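Local coordinates for chromosome partition protein Smc (Pyrococcus furiosus, PDB 5XNS) that probably condenses and partitions chromosomes, using an ATPase head formed by the two ends of its chain to bind and hydrolyse ATP, at residues Ala69-Glu74 / Asp383-Val388; Glu188-Val193 / Ser222-Leu227; Ser167-Tyr172 / Asn247-Thr252; Asp98-Arg103 / Trp115-Arg120. All coordinates share one frame; numbering follows the deposited sequence.

How the interactions relate
Interaction 1 joins two parts of the ATPase head, interactions 2 and 3 pair the helices of the coiled-coil arm, and interaction 4 lies in a hairpin of the head's antiparallel sheet. Along the chain, interaction 4 closes first. Interaction 2 is nested inside interaction 3, both using helices 170-200 and 210-267, with centres about 35 Å apart along the arm. Interaction 1 spans all the others, and its centre is about 75 Å from that of interaction 2. Interactions 1, 3 and 2 thus lead from near the ATP site through the root of the arm to the coiled coil, with interaction 4 apart, about 28 Å from interaction 1 and about 33 Å from interaction 3 between centres.

Interaction 1: residues Ala69-Glu74 / Asp383-Val388; sequences AGSKNE and DGVSKV
Asp-383 and Val-385 lie in the beta-hairpin bend between strands 375-381 and 386-392, in the C-terminal half of the ATPase head, and both lean on the surface loop of residues 69-74 from the N-terminal half. Asp-383 carries the larger share. Its CG is anti to the carbonyl carbon (chi1 -71°), which turns the carboxylate to the loop, where the extended chain of Lys-72 slants across it. Lys-72 CD lies 3.4 Å from Asp-383 OD1, and its NZ meets the same oxygen at 3.4 Å in a salt bridge with a weak hydrogen bond. Asn-73 ND2 merely approaches Asp-383 OD2, at 3.9 Å, with the amide and carboxylate planes 66° apart.

Val-385 adds a methyl: its CG2 packs against the Ser-71 side chain, 3.3 Å from OG, while Glu-74 comes across the same valine and sends OE1 on to the backbone N of Asn-17. Just beyond, Ser-386 OG bonds to Ser-37 O in the ATP-binding loop, and Lys-387 forms a salt bridge with Glu-49 of the neighbouring Segregation and condensation protein A chain. Between loop and bend sits one water: it lies 2.7 Å from Ser-71 OG, accepts from Asn-73 N at 2.8 Å and donates to Asp-383 O at 3.0 Å.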
loop_
_atom_site.group_PDB
_atom_site.type_symbol
_atom_site.label_atom_id
_atom_site.label_comp_id
_atom_site.label_asym_id
_atom_site.label_seq_id
_atom_site.Cartn_x
_atom_site.Cartn_y
_atom_site.Cartn_z
ATOM N N ALA A 69 -19.570 -7.070 -16.690
ATOM C CA ALA A 69 -20.536 -8.039 -17.175
ATOM C C ALA A 69 -21.678 -7.410 -17.961
ATOM O O ALA A 69 -22.666 -8.095 -18.231
ATOM C CB ALA A 69 -21.109 -8.833 -16.006
ATOM N N GLY A 70 -21.579 -6.130 -18.314
ATOM C CA GLY A 70 -22.651 -5.433 -18.995
ATOM C C GLY A 70 -23.621 -4.764 -18.035
ATOM O O GLY A 70 -23.693 -5.077 -16.845
ATOM N N SER A 71 -24.391 -3.823 -18.577
ATOM C CA SER A 71 -25.318 -3.039 -17.770
ATOM C C SER A 71 -26.553 -2.714 -18.603
ATOM O O SER A 71 -26.680 -3.141 -19.753
ATOM C CB SER A 71 -24.650 -1.759 -17.271
ATOM O OG SER A 71 -24.156 -1.032 -18.389
ATOM N N LYS A 72 -27.457 -1.930 -18.007
ATOM C CA LYS A 72 -28.652 -1.475 -18.713
ATOM C C LYS A 72 -28.319 -0.996 -20.123
ATOM O O LYS A 72 -28.915 -1.457 -21.104
ATOM C CB LYS A 72 -29.336 -0.359 -17.919
ATOM C CG LYS A 72 -30.557 0.275 -18.609
ATOM C CD LYS A 72 -31.043 1.485 -17.810
ATOM C CE LYS A 72 -32.123 2.288 -18.527
ATOM N NZ LYS A 72 -32.438 3.529 -17.739
ATOM N N ASN A 73 -27.343 -0.094 -20.248
ATOM C CA ASN A 73 -27.039 0.538 -21.522
ATOM C C ASN A 73 -25.739 0.052 -22.134
ATOM O O ASN A 73 -25.277 0.641 -23.112
ATOM C CB ASN A 73 -26.983 2.060 -21.363
ATOM C CG ASN A 73 -28.250 2.624 -20.762
ATOM O OD1 ASN A 73 -29.358 2.218 -21.126
ATOM N ND2 ASN A 73 -28.096 3.553 -19.818
ATOM N N GLU A 74 -25.131 -0.999 -21.596
ATOM C CA GLU A 74 -23.841 -1.414 -22.127
ATOM C C GLU A 74 -23.774 -2.923 -22.284
ATOM O O GLU A 74 -24.358 -3.671 -21.485
ATOM C CB GLU A 74 -22.688 -0.935 -21.226
ATOM C CG GLU A 74 -22.610 0.574 -21.138
ATOM C CD GLU A 74 -21.311 1.072 -20.535
ATOM O OE1 GLU A 74 -20.285 0.350 -20.644
ATOM O OE2 GLU A 74 -21.314 2.198 -19.978
ATOM N N ASP A 383 -26.760 3.580 -13.472
ATOM C CA ASP A 383 -27.278 2.538 -14.370
ATOM C C ASP A 383 -26.331 1.333 -14.410
ATOM O O ASP A 383 -25.979 0.819 -15.483
ATOM C CB ASP A 383 -27.541 3.078 -15.788
ATOM C CG ASP A 383 -28.746 4.035 -15.862
ATOM O OD1 ASP A 383 -29.869 3.640 -15.459
ATOM O OD2 ASP A 383 -28.558 5.185 -16.335
ATOM N N GLY A 384 -25.927 0.879 -13.222
ATOM C CA GLY A 384 -24.992 -0.221 -13.101
ATOM C C GLY A 384 -23.590 0.082 -13.568
ATOM O O GLY A 384 -22.802 -0.849 -13.757
ATOM N N VAL A 385 -23.240 1.352 -13.753
ATOM C CA VAL A 385 -21.913 1.739 -14.208
ATOM C C VAL A 385 -21.370 2.810 -13.262
ATOM O O VAL A 385 -22.062 3.789 -12.958
ATOM C CB VAL A 385 -21.943 2.246 -15.661
ATOM C CG1 VAL A 385 -20.542 2.547 -16.148
ATOM C CG2 VAL A 385 -22.610 1.206 -16.581
ATOM N N SER A 386 -20.142 2.619 -12.790
ATOM C CA SER A 386 -19.540 3.575 -11.868
ATOM C C SER A 386 -18.925 4.739 -12.630
ATOM O O SER A 386 -18.285 4.548 -13.667
ATOM C CB SER A 386 -18.464 2.897 -11.008
ATOM O OG SER A 386 -19.032 1.911 -10.162
ATOM N N LYS A 387 -19.090 5.947 -12.096
ATOM C CA LYS A 387 -18.431 7.111 -12.671
ATOM C C LYS A 387 -17.925 8.014 -11.548
ATOM O O LYS A 387 -18.353 7.903 -10.394
ATOM C CB LYS A 387 -19.382 7.862 -13.615
ATOM C CG LYS A 387 -20.573 8.487 -12.909
ATOM C CD LYS A 387 -20.389 9.994 -12.819
ATOM C CE LYS A 387 -21.532 10.647 -12.071
ATOM N NZ LYS A 387 -21.146 12.020 -11.661
ATOM N N VAL A 388 -17.007 8.923 -11.896
ATOM C CA VAL A 388 -16.282 9.678 -10.881
ATOM C C VAL A 388 -16.356 11.176 -11.144
ATOM O O VAL A 388 -16.482 11.638 -12.284
ATOM C CB VAL A 388 -14.798 9.238 -10.760
ATOM C CG1 VAL A 388 -14.690 7.717 -10.686
ATOM C CG2 VAL A 388 -13.961 9.798 -11.897
HETATM O O HOH W 1 -25.620 1.257 -18.447
#

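Interaction 2: residues Glu188-Val193 / Ser222-Leu227; sequences ENLARV and SKREKL
Leu-227 settles among Asn-189, Leu-190 and Val-193, in a way consistent with the knobs-into-holes packing of a coiled coil. Here the two helices of the SMC arm, 170-200 and 210-267, run antiparallel: the short axes come within 9.8 Å, at 157° between their directions.

With CG of Leu-227 anti to its carbonyl carbon (chi1 -73°), the branch reaches over the facing helix and CD1 comes to 3.7 Å from Asn-189 CB. Leu-190 passes Leu-227 in the opposite sense, the two side chains lying alongside each other, and its CD2 rests 3.7 Å from Leu-227 CB. Val-193 meets the same leucine differently, tip to tip, with Val-193 CG2 3.9 Å from Leu-227 CD1. The valine rotamer splits its two methyls between partners: CG1, opposite the backbone N (chi1 168°), touches Arg-224 CB at 3.8 Å, and CG2 also finds the CG of Lys-223, 4.0 Å away, just before that lysine chain bends.

Arg-224 is stretched out from CG to NE, and the Leu-190 side chain crosses it at about a right angle, CD2 4.0 Å from Arg-224 CG. Its charged end serves other residues, NE pairing with Asp-194 and NH2 with Glu-228. Between the two segments the contact is therefore made of methyl and methylene groups: dispersion and the burial of Leu-190, Val-193 and Leu-227 hold the helices together, while the aliphatic stems of Arg-224 and Lys-223 flank that core and leave the charges at its border.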
loop_
_atom_site.group_PDB
_atom_site.type_symbol
_atom_site.label_atom_id
_atom_site.label_comp_id
_atom_site.label_asym_id
_atom_site.label_seq_id
_atom_site.Cartn_x
_atom_site.Cartn_y
_atom_site.Cartn_z
ATOM N N GLU A 188 37.289 -27.700 -0.154
ATOM C CA GLU A 188 37.543 -28.664 -1.219
ATOM C C GLU A 188 39.014 -28.689 -1.598
ATOM O O GLU A 188 39.601 -29.769 -1.792
ATOM C CB GLU A 188 36.704 -28.322 -2.438
ATOM C CG GLU A 188 35.220 -28.445 -2.196
ATOM C CD GLU A 188 34.408 -27.863 -3.343
ATOM O OE1 GLU A 188 34.989 -27.119 -4.166
ATOM O OE2 GLU A 188 33.200 -28.152 -3.429
ATOM N N ASN A 189 39.623 -27.505 -1.715
ATOM C CA ASN A 189 41.038 -27.440 -2.047
ATOM C C ASN A 189 41.888 -27.968 -0.905
ATOM O O ASN A 189 42.884 -28.655 -1.142
ATOM C CB ASN A 189 41.423 -26.010 -2.425
ATOM C CG ASN A 189 40.754 -25.567 -3.714
ATOM O OD1 ASN A 189 40.424 -26.401 -4.562
ATOM N ND2 ASN A 189 40.520 -24.268 -3.856
ATOM N N LEU A 190 41.489 -27.712 0.341
ATOM C CA LEU A 190 42.243 -28.263 1.460
ATOM C C LEU A 190 42.232 -29.785 1.432
ATOM O O LEU A 190 43.280 -30.426 1.567
ATOM C CB LEU A 190 41.678 -27.757 2.779
ATOM C CG LEU A 190 42.272 -26.466 3.306
ATOM C CD1 LEU A 190 41.498 -26.033 4.545
ATOM C CD2 LEU A 190 43.734 -26.690 3.631
ATOM N N ALA A 191 41.047 -30.386 1.270
ATOM C CA ALA A 191 40.970 -31.841 1.219
ATOM C C ALA A 191 41.790 -32.396 0.061
ATOM O O ALA A 191 42.440 -33.440 0.190
ATOM C CB ALA A 191 39.513 -32.286 1.100
ATOM N N ARG A 192 41.768 -31.715 -1.082
ATOM C CA ARG A 192 42.570 -32.172 -2.208
ATOM C C ARG A 192 44.051 -32.154 -1.857
ATOM O O ARG A 192 44.758 -33.148 -2.060
ATOM C CB ARG A 192 42.284 -31.309 -3.430
ATOM C CG ARG A 192 43.217 -31.537 -4.569
ATOM C CD ARG A 192 42.994 -30.485 -5.641
ATOM N NE ARG A 192 43.735 -30.805 -6.854
ATOM C CZ ARG A 192 44.941 -30.320 -7.137
ATOM N NH1 ARG A 192 45.539 -29.490 -6.285
ATOM N NH2 ARG A 192 45.550 -30.664 -8.264
ATOM N N VAL A 193 44.532 -31.043 -1.289
ATOM C CA VAL A 193 45.943 -30.949 -0.930
ATOM C C VAL A 193 46.274 -31.964 0.153
ATOM O O VAL A 193 47.333 -32.598 0.120
ATOM C CB VAL A 193 46.291 -29.509 -0.506
ATOM C CG1 VAL A 193 47.646 -29.454 0.140
ATOM C CG2 VAL A 193 46.271 -28.588 -1.716
ATOM N N SER A 222 53.191 -25.529 1.327
ATOM C CA SER A 222 52.995 -24.093 1.144
ATOM C C SER A 222 51.590 -23.778 0.630
ATOM O O SER A 222 50.944 -22.839 1.109
ATOM C CB SER A 222 54.061 -23.539 0.195
ATOM O OG SER A 222 53.680 -22.278 -0.320
ATOM N N LYS A 223 51.094 -24.543 -0.344
ATOM C CA LYS A 223 49.728 -24.319 -0.796
ATOM C C LYS A 223 48.736 -24.564 0.344
ATOM O O LYS A 223 47.765 -23.816 0.506
ATOM C CB LYS A 223 49.431 -25.206 -2.013
ATOM C CG LYS A 223 48.015 -25.100 -2.568
ATOM C CD LYS A 223 47.697 -23.692 -3.102
ATOM C CE LYS A 223 46.319 -23.628 -3.791
ATOM N NZ LYS A 223 45.955 -22.245 -4.241
ATOM N N ARG A 224 48.991 -25.573 1.174
ATOM C CA ARG A 224 48.110 -25.818 2.304
ATOM C C ARG A 224 48.109 -24.636 3.262
ATOM O O ARG A 224 47.055 -24.240 3.770
ATOM C CB ARG A 224 48.527 -27.095 3.028
ATOM C CG ARG A 224 47.667 -27.381 4.243
ATOM C CD ARG A 224 47.927 -28.758 4.812
ATOM N NE ARG A 224 46.817 -29.169 5.665
ATOM C CZ ARG A 224 46.671 -28.799 6.934
ATOM N NH1 ARG A 224 47.576 -28.017 7.505
ATOM N NH2 ARG A 224 45.616 -29.212 7.629
ATOM N N GLU A 225 49.282 -24.050 3.516
ATOM C CA GLU A 225 49.364 -22.929 4.446
ATOM C C GLU A 225 48.589 -21.721 3.941
ATOM O O GLU A 225 47.938 -21.036 4.730
ATOM C CB GLU A 225 50.822 -22.564 4.697
ATOM C CG GLU A 225 51.436 -23.386 5.809
ATOM C CD GLU A 225 52.945 -23.255 5.858
ATOM O OE1 GLU A 225 53.460 -22.260 5.290
ATOM O OE2 GLU A 225 53.606 -24.145 6.459
ATOM N N LYS A 226 48.645 -21.439 2.635
ATOM C CA LYS A 226 47.829 -20.362 2.083
ATOM C C LYS A 226 46.340 -20.683 2.210
ATOM O O LYS A 226 45.538 -19.827 2.600
ATOM C CB LYS A 226 48.190 -20.113 0.619
ATOM C CG LYS A 226 49.560 -19.487 0.381
ATOM C CD LYS A 226 49.693 -19.023 -1.082
ATOM C CE LYS A 226 51.152 -19.025 -1.559
ATOM N NZ LYS A 226 51.295 -19.393 -3.012
ATOM N N LEU A 227 45.954 -21.916 1.875
ATOM C CA LEU A 227 44.553 -22.301 1.972
ATOM C C LEU A 227 44.030 -22.173 3.403
ATOM O O LEU A 227 42.911 -21.701 3.613
ATOM C CB LEU A 227 44.369 -23.723 1.448
ATOM C CG LEU A 227 44.470 -23.864 -0.070
ATOM C CD1 LEU A 227 44.442 -25.334 -0.461
ATOM C CD2 LEU A 227 43.331 -23.128 -0.756
#

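Interaction 3: residues Ser167-Tyr172 / Asn247-Thr252; sequences SGIAEY and NVFMRT
Ser-167 and Thr-252 make the tight end of this contact. Ser-167 CB is 3.4 Å from Thr-252 OG1, and Thr-252 CG2 closes in on the same carbon at 3.7 Å, so the methylene sits against both branches of the threonine. That hydroxyl is itself fixed: Thr-252 OG1 donates to Val-248 O at 2.8 Å, while Thr-252 N reaches this oxygen from the opposite face of its carbonyl plane. With a glycine in place of Thr-252, Ser-167 CB would probably face a gap and Val-248 O would lose the hydroxyl donor, keeping the backbone N.

Next to this pair the packing stays buried. Ser-167 OG, turned between its backbone N and carbonyl carbon (chi1 71°), bonds back to Asp-164 O and borders the edge of the Phe-249 ring. Ile-169 CG2 lies 4.2 Å from Phe-249 CB and equally near Val-248 CG1, and the Phe-249 ring goes on to meet Phe-284 edge-to-face.

The other end is the more solvent-exposed one. There Val-248 CG2 meets Tyr-172, 3.5 Å from OH and 3.8 Å from CE2, crossing the side chain at about a right angle; Glu-171 CD lies over one face of that ring.

Between the two ends the chain changes direction at Gly-168, whose positive phi closes a Schellman motif on helix 156-167 before helix 170-200 sets off. This helix break, docked on helix 210-267, forms the root of the coiled coil as it leaves an SMC head.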
loop_
_atom_site.group_PDB
_atom_site.type_symbol
_atom_site.label_atom_id
_atom_site.label_comp_id
_atom_site.label_asym_id
_atom_site.label_seq_id
_atom_site.Cartn_x
_atom_site.Cartn_y
_atom_site.Cartn_z
ATOM N N SER A 167 14.407 -3.528 7.162
ATOM C CA SER A 167 15.748 -3.244 7.660
ATOM C C SER A 167 16.805 -3.348 6.580
ATOM O O SER A 167 17.874 -2.740 6.726
ATOM C CB SER A 167 16.103 -4.191 8.800
ATOM O OG SER A 167 16.311 -5.501 8.300
ATOM N N GLY A 168 16.548 -4.111 5.518
ATOM C CA GLY A 168 17.527 -4.263 4.460
ATOM C C GLY A 168 18.612 -5.285 4.709
ATOM O O GLY A 168 19.629 -5.264 4.021
ATOM N N ILE A 169 18.428 -6.208 5.654
ATOM C CA ILE A 169 19.486 -7.169 5.930
ATOM C C ILE A 169 19.672 -8.187 4.818
ATOM O O ILE A 169 20.616 -8.986 4.878
ATOM C CB ILE A 169 19.209 -7.916 7.246
ATOM C CG1 ILE A 169 17.793 -8.475 7.220
ATOM C CG2 ILE A 169 19.460 -6.995 8.457
ATOM C CD1 ILE A 169 17.437 -9.238 8.457
ATOM N N ALA A 170 18.798 -8.190 3.807
ATOM C CA ALA A 170 18.956 -9.140 2.713
ATOM C C ALA A 170 20.332 -9.020 2.059
ATOM O O ALA A 170 20.887 -10.027 1.606
ATOM C CB ALA A 170 17.848 -8.943 1.678
ATOM N N GLU A 171 20.915 -7.815 2.031
ATOM C CA GLU A 171 22.278 -7.673 1.522
ATOM C C GLU A 171 23.284 -8.458 2.368
ATOM O O GLU A 171 24.277 -8.974 1.837
ATOM C CB GLU A 171 22.683 -6.193 1.453
ATOM C CG GLU A 171 22.708 -5.470 2.805
ATOM C CD GLU A 171 23.790 -4.372 2.906
ATOM O OE1 GLU A 171 24.964 -4.648 2.547
ATOM O OE2 GLU A 171 23.474 -3.243 3.368
ATOM N N TYR A 172 23.042 -8.582 3.674
ATOM C CA TYR A 172 23.936 -9.387 4.497
ATOM C C TYR A 172 23.783 -10.883 4.206
ATOM O O TYR A 172 24.786 -11.605 4.120
ATOM C CB TYR A 172 23.713 -9.062 5.975
ATOM C CG TYR A 172 24.162 -7.650 6.301
ATOM C CD1 TYR A 172 25.511 -7.334 6.393
ATOM C CD2 TYR A 172 23.242 -6.630 6.458
ATOM C CE1 TYR A 172 25.937 -6.041 6.671
ATOM C CE2 TYR A 172 23.651 -5.333 6.731
ATOM C CZ TYR A 172 25.001 -5.046 6.840
ATOM O OH TYR A 172 25.400 -3.762 7.116
ATOM N N ASN A 247 23.138 -6.198 14.010
ATOM C CA ASN A 247 23.171 -4.792 14.416
ATOM C C ASN A 247 22.194 -3.956 13.606
ATOM O O ASN A 247 21.431 -3.160 14.169
ATOM C CB ASN A 247 24.580 -4.228 14.275
ATOM C CG ASN A 247 25.461 -4.612 15.438
ATOM O OD1 ASN A 247 24.955 -4.995 16.492
ATOM N ND2 ASN A 247 26.779 -4.525 15.254
ATOM N N VAL A 248 22.219 -4.108 12.277
ATOM C CA VAL A 248 21.320 -3.337 11.419
ATOM C C VAL A 248 19.873 -3.660 11.751
ATOM O O VAL A 248 19.028 -2.764 11.855
ATOM C CB VAL A 248 21.653 -3.595 9.935
ATOM C CG1 VAL A 248 20.580 -3.017 9.018
ATOM C CG2 VAL A 248 22.998 -2.990 9.611
ATOM N N PHE A 249 19.568 -4.941 11.967
ATOM C CA PHE A 249 18.201 -5.309 12.313
ATOM C C PHE A 249 17.774 -4.689 13.639
ATOM O O PHE A 249 16.640 -4.205 13.761
ATOM C CB PHE A 249 18.046 -6.826 12.373
ATOM C CG PHE A 249 16.685 -7.257 12.819
ATOM C CD1 PHE A 249 15.648 -7.404 11.888
ATOM C CD2 PHE A 249 16.420 -7.477 14.165
ATOM C CE1 PHE A 249 14.377 -7.782 12.289
ATOM C CE2 PHE A 249 15.140 -7.852 14.585
ATOM C CZ PHE A 249 14.112 -8.008 13.642
ATOM N N MET A 250 18.655 -4.713 14.651
ATOM C CA MET A 250 18.268 -4.202 15.972
ATOM C C MET A 250 18.092 -2.693 15.952
ATOM O O MET A 250 17.175 -2.160 16.587
ATOM C CB MET A 250 19.292 -4.598 17.041
ATOM C CG MET A 250 19.244 -6.085 17.464
ATOM S SD MET A 250 17.616 -6.778 17.930
ATOM C CE MET A 250 17.386 -6.100 19.587
ATOM N N ARG A 251 18.967 -1.991 15.239
ATOM C CA ARG A 251 18.794 -0.555 15.064
ATOM C C ARG A 251 17.432 -0.258 14.445
ATOM O O ARG A 251 16.697 0.625 14.909
ATOM C CB ARG A 251 19.925 -0.016 14.197
ATOM C CG ARG A 251 19.931 1.490 14.029
ATOM C CD ARG A 251 19.179 1.943 12.808
ATOM N NE ARG A 251 18.973 3.381 12.873
ATOM C CZ ARG A 251 19.109 4.198 11.837
ATOM N NH1 ARG A 251 19.452 3.712 10.644
ATOM N NH2 ARG A 251 18.905 5.497 11.990
ATOM N N THR A 252 17.063 -1.029 13.420
ATOM C CA THR A 252 15.778 -0.855 12.756
ATOM C C THR A 252 14.633 -1.192 13.697
ATOM O O THR A 252 13.684 -0.408 13.846
ATOM C CB THR A 252 15.717 -1.736 11.505
ATOM O OG1 THR A 252 16.843 -1.441 10.669
ATOM C CG2 THR A 252 14.428 -1.485 10.718
#

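Interaction 4: residues Asp98-Arg103 / Trp115-Arg120; sequences DEVVIR and WLNGRR
Asn-117 OD1 takes the shortest polar bond of this contact, from Val-101 N at 2.7 Å. The donor stands above the amide's carbonyl plane, 40° out of it. Asn-117 N answers with a nearly straight bond to Val-101 O, 2.9 Å long and 176° at the hydrogen, so Val-101 is gripped through both its backbone N and O by one residue. Asn-117 is the second residue of the type I' turn from Leu-116 to Arg-119, followed by Gly-118, and its left-handed phi/psi there is consistent with this double grip. A leucine in its place would probably leave Val-101 N without its acceptor and unsettle the left-handed backbone of the turn.

Further along, Arg-103 and Trp-115 are an antiparallel hydrogen-bonded pair: Arg-103 N gives to Trp-115 O at 3.1 Å and Trp-115 N to Arg-103 O at 2.9 Å. Their side chains cross obliquely, with Arg-103 CG 3.9 Å from Trp-115 CE3 and the guanidinium turned 67° from the indole; Arg-120 CD lies over one face of that ring. Between these pairs Ile-102 and Leu-116 form a non-hydrogen-bonded pair, and Leu-116 CD2 reaches Val-100 CG1 at 3.8 Å.

Ile-102 and Leu-116 both turn to Ile-126 of helix 123-132, while Val-101 and Arg-103 touch Tyr-85 of strand 80-87, which flanks strand 99-106 on the side opposite strand 112-116.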
loop_
_atom_site.group_PDB
_atom_site.type_symbol
_atom_site.label_atom_id
_atom_site.label_comp_id
_atom_site.label_asym_id
_atom_site.label_seq_id
_atom_site.Cartn_x
_atom_site.Cartn_y
_atom_site.Cartn_z
ATOM N N ASP A 98 10.319 9.798 -17.328
ATOM C CA ASP A 98 9.595 10.527 -16.299
ATOM C C ASP A 98 8.286 9.854 -15.916
ATOM O O ASP A 98 7.611 10.318 -14.986
ATOM C CB ASP A 98 9.315 11.954 -16.769
ATOM C CG ASP A 98 10.558 12.818 -16.776
ATOM O OD1 ASP A 98 11.505 12.498 -16.018
ATOM O OD2 ASP A 98 10.577 13.816 -17.535
ATOM N N GLU A 99 7.905 8.790 -16.609
ATOM C CA GLU A 99 6.637 8.140 -16.336
ATOM C C GLU A 99 6.792 6.652 -16.579
ATOM O O GLU A 99 7.384 6.239 -17.578
ATOM C CB GLU A 99 5.540 8.711 -17.220
ATOM C CG GLU A 99 4.160 8.431 -16.716
ATOM C CD GLU A 99 3.117 9.145 -17.535
ATOM O OE1 GLU A 99 2.960 8.799 -18.729
ATOM O OE2 GLU A 99 2.455 10.062 -16.995
ATOM N N VAL A 100 6.278 5.851 -15.654
ATOM C CA VAL A 100 6.233 4.408 -15.812
ATOM C C VAL A 100 4.765 4.008 -15.851
ATOM O O VAL A 100 3.999 4.352 -14.936
ATOM C CB VAL A 100 6.981 3.688 -14.683
ATOM C CG1 VAL A 100 6.635 2.205 -14.684
ATOM C CG2 VAL A 100 8.487 3.915 -14.812
ATOM N N VAL A 101 4.364 3.318 -16.916
ATOM C CA VAL A 101 2.992 2.856 -17.085
ATOM C C VAL A 101 2.979 1.334 -17.023
ATOM O O VAL A 101 3.705 0.661 -17.766
ATOM C CB VAL A 101 2.379 3.366 -18.398
ATOM C CG1 VAL A 101 0.900 2.986 -18.478
ATOM C CG2 VAL A 101 2.547 4.873 -18.484
ATOM N N ILE A 102 2.181 0.791 -16.116
ATOM C CA ILE A 102 1.915 -0.638 -16.056
ATOM C C ILE A 102 0.460 -0.847 -16.438
ATOM O O ILE A 102 -0.427 -0.134 -15.949
ATOM C CB ILE A 102 2.226 -1.218 -14.668
ATOM C CG1 ILE A 102 3.718 -1.046 -14.381
ATOM C CG2 ILE A 102 1.831 -2.699 -14.615
ATOM C CD1 ILE A 102 4.121 -1.289 -12.942
ATOM N N ARG A 103 0.226 -1.786 -17.344
ATOM C CA ARG A 103 -1.100 -2.076 -17.862
ATOM C C ARG A 103 -1.317 -3.577 -17.782
ATOM O O ARG A 103 -0.415 -4.345 -18.123
ATOM C CB ARG A 103 -1.232 -1.567 -19.300
ATOM C CG ARG A 103 -2.527 -1.928 -20.027
ATOM C CD ARG A 103 -2.602 -1.210 -21.392
ATOM N NE ARG A 103 -2.916 0.213 -21.233
ATOM C CZ ARG A 103 -2.037 1.215 -21.347
ATOM N NH1 ARG A 103 -0.758 0.978 -21.654
ATOM N NH2 ARG A 103 -2.443 2.470 -21.164
ATOM N N TRP A 115 1.748 -4.990 -19.898
ATOM C CA TRP A 115 2.582 -4.065 -20.651
ATOM C C TRP A 115 3.371 -3.177 -19.689
ATOM O O TRP A 115 2.851 -2.740 -18.655
ATOM C CB TRP A 115 1.748 -3.193 -21.566
ATOM C CG TRP A 115 1.118 -3.929 -22.725
ATOM C CD1 TRP A 115 1.574 -3.968 -24.006
ATOM C CD2 TRP A 115 -0.084 -4.706 -22.704
ATOM N NE1 TRP A 115 0.734 -4.718 -24.788
ATOM C CE2 TRP A 115 -0.294 -5.184 -24.013
ATOM C CE3 TRP A 115 -1.003 -5.041 -21.707
ATOM C CZ2 TRP A 115 -1.380 -5.991 -24.353
ATOM C CZ3 TRP A 115 -2.082 -5.839 -22.041
ATOM C CH2 TRP A 115 -2.263 -6.308 -23.357
ATOM N N LEU A 116 4.622 -2.900 -20.045
ATOM C CA LEU A 116 5.467 -1.952 -19.332
ATOM C C LEU A 116 5.817 -0.863 -20.335
ATOM O O LEU A 116 6.516 -1.130 -21.318
ATOM C CB LEU A 116 6.722 -2.634 -18.784
ATOM C CG LEU A 116 7.365 -2.126 -17.492
ATOM C CD1 LEU A 116 8.868 -2.359 -17.528
ATOM C CD2 LEU A 116 7.037 -0.669 -17.198
ATOM N N ASN A 117 5.319 0.349 -20.098
ATOM C CA ASN A 117 5.531 1.483 -20.998
ATOM C C ASN A 117 5.343 1.073 -22.454
ATOM O O ASN A 117 6.218 1.271 -23.299
ATOM C CB ASN A 117 6.916 2.095 -20.792
ATOM C CG ASN A 117 7.039 2.813 -19.468
ATOM O OD1 ASN A 117 6.103 3.489 -19.025
ATOM N ND2 ASN A 117 8.194 2.676 -18.824
ATOM N N GLY A 118 4.198 0.453 -22.737
ATOM C CA GLY A 118 3.826 0.090 -24.084
ATOM C C GLY A 118 4.360 -1.242 -24.583
ATOM O O GLY A 118 3.773 -1.820 -25.498
ATOM N N ARG A 119 5.456 -1.744 -24.017
ATOM C CA ARG A 119 6.021 -3.017 -24.448
ATOM C C ARG A 119 5.490 -4.156 -23.584
ATOM O O ARG A 119 5.358 -4.009 -22.368
ATOM C CB ARG A 119 7.549 -2.985 -24.370
ATOM C CG ARG A 119 8.211 -1.810 -25.095
ATOM C CD ARG A 119 8.068 -1.900 -26.613
ATOM N NE ARG A 119 9.045 -1.057 -27.312
ATOM C CZ ARG A 119 9.233 -1.059 -28.633
ATOM N NH1 ARG A 119 8.510 -1.858 -29.411
ATOM N NH2 ARG A 119 10.148 -0.262 -29.179
ATOM N N ARG A 120 5.194 -5.297 -24.217
ATOM C CA ARG A 120 4.724 -6.464 -23.474
ATOM C C ARG A 120 5.763 -6.905 -22.452
ATOM O O ARG A 120 6.969 -6.734 -22.645
ATOM C CB ARG A 120 4.416 -7.631 -24.413
ATOM C CG ARG A 120 3.100 -7.515 -25.136
ATOM C CD ARG A 120 1.921 -7.632 -24.153
ATOM N NE ARG A 120 1.555 -9.009 -23.811
ATOM C CZ ARG A 120 0.942 -9.847 -24.650
ATOM N NH1 ARG A 120 0.642 -9.455 -25.894
ATOM N NH2 ARG A 120 0.644 -11.085 -24.253
#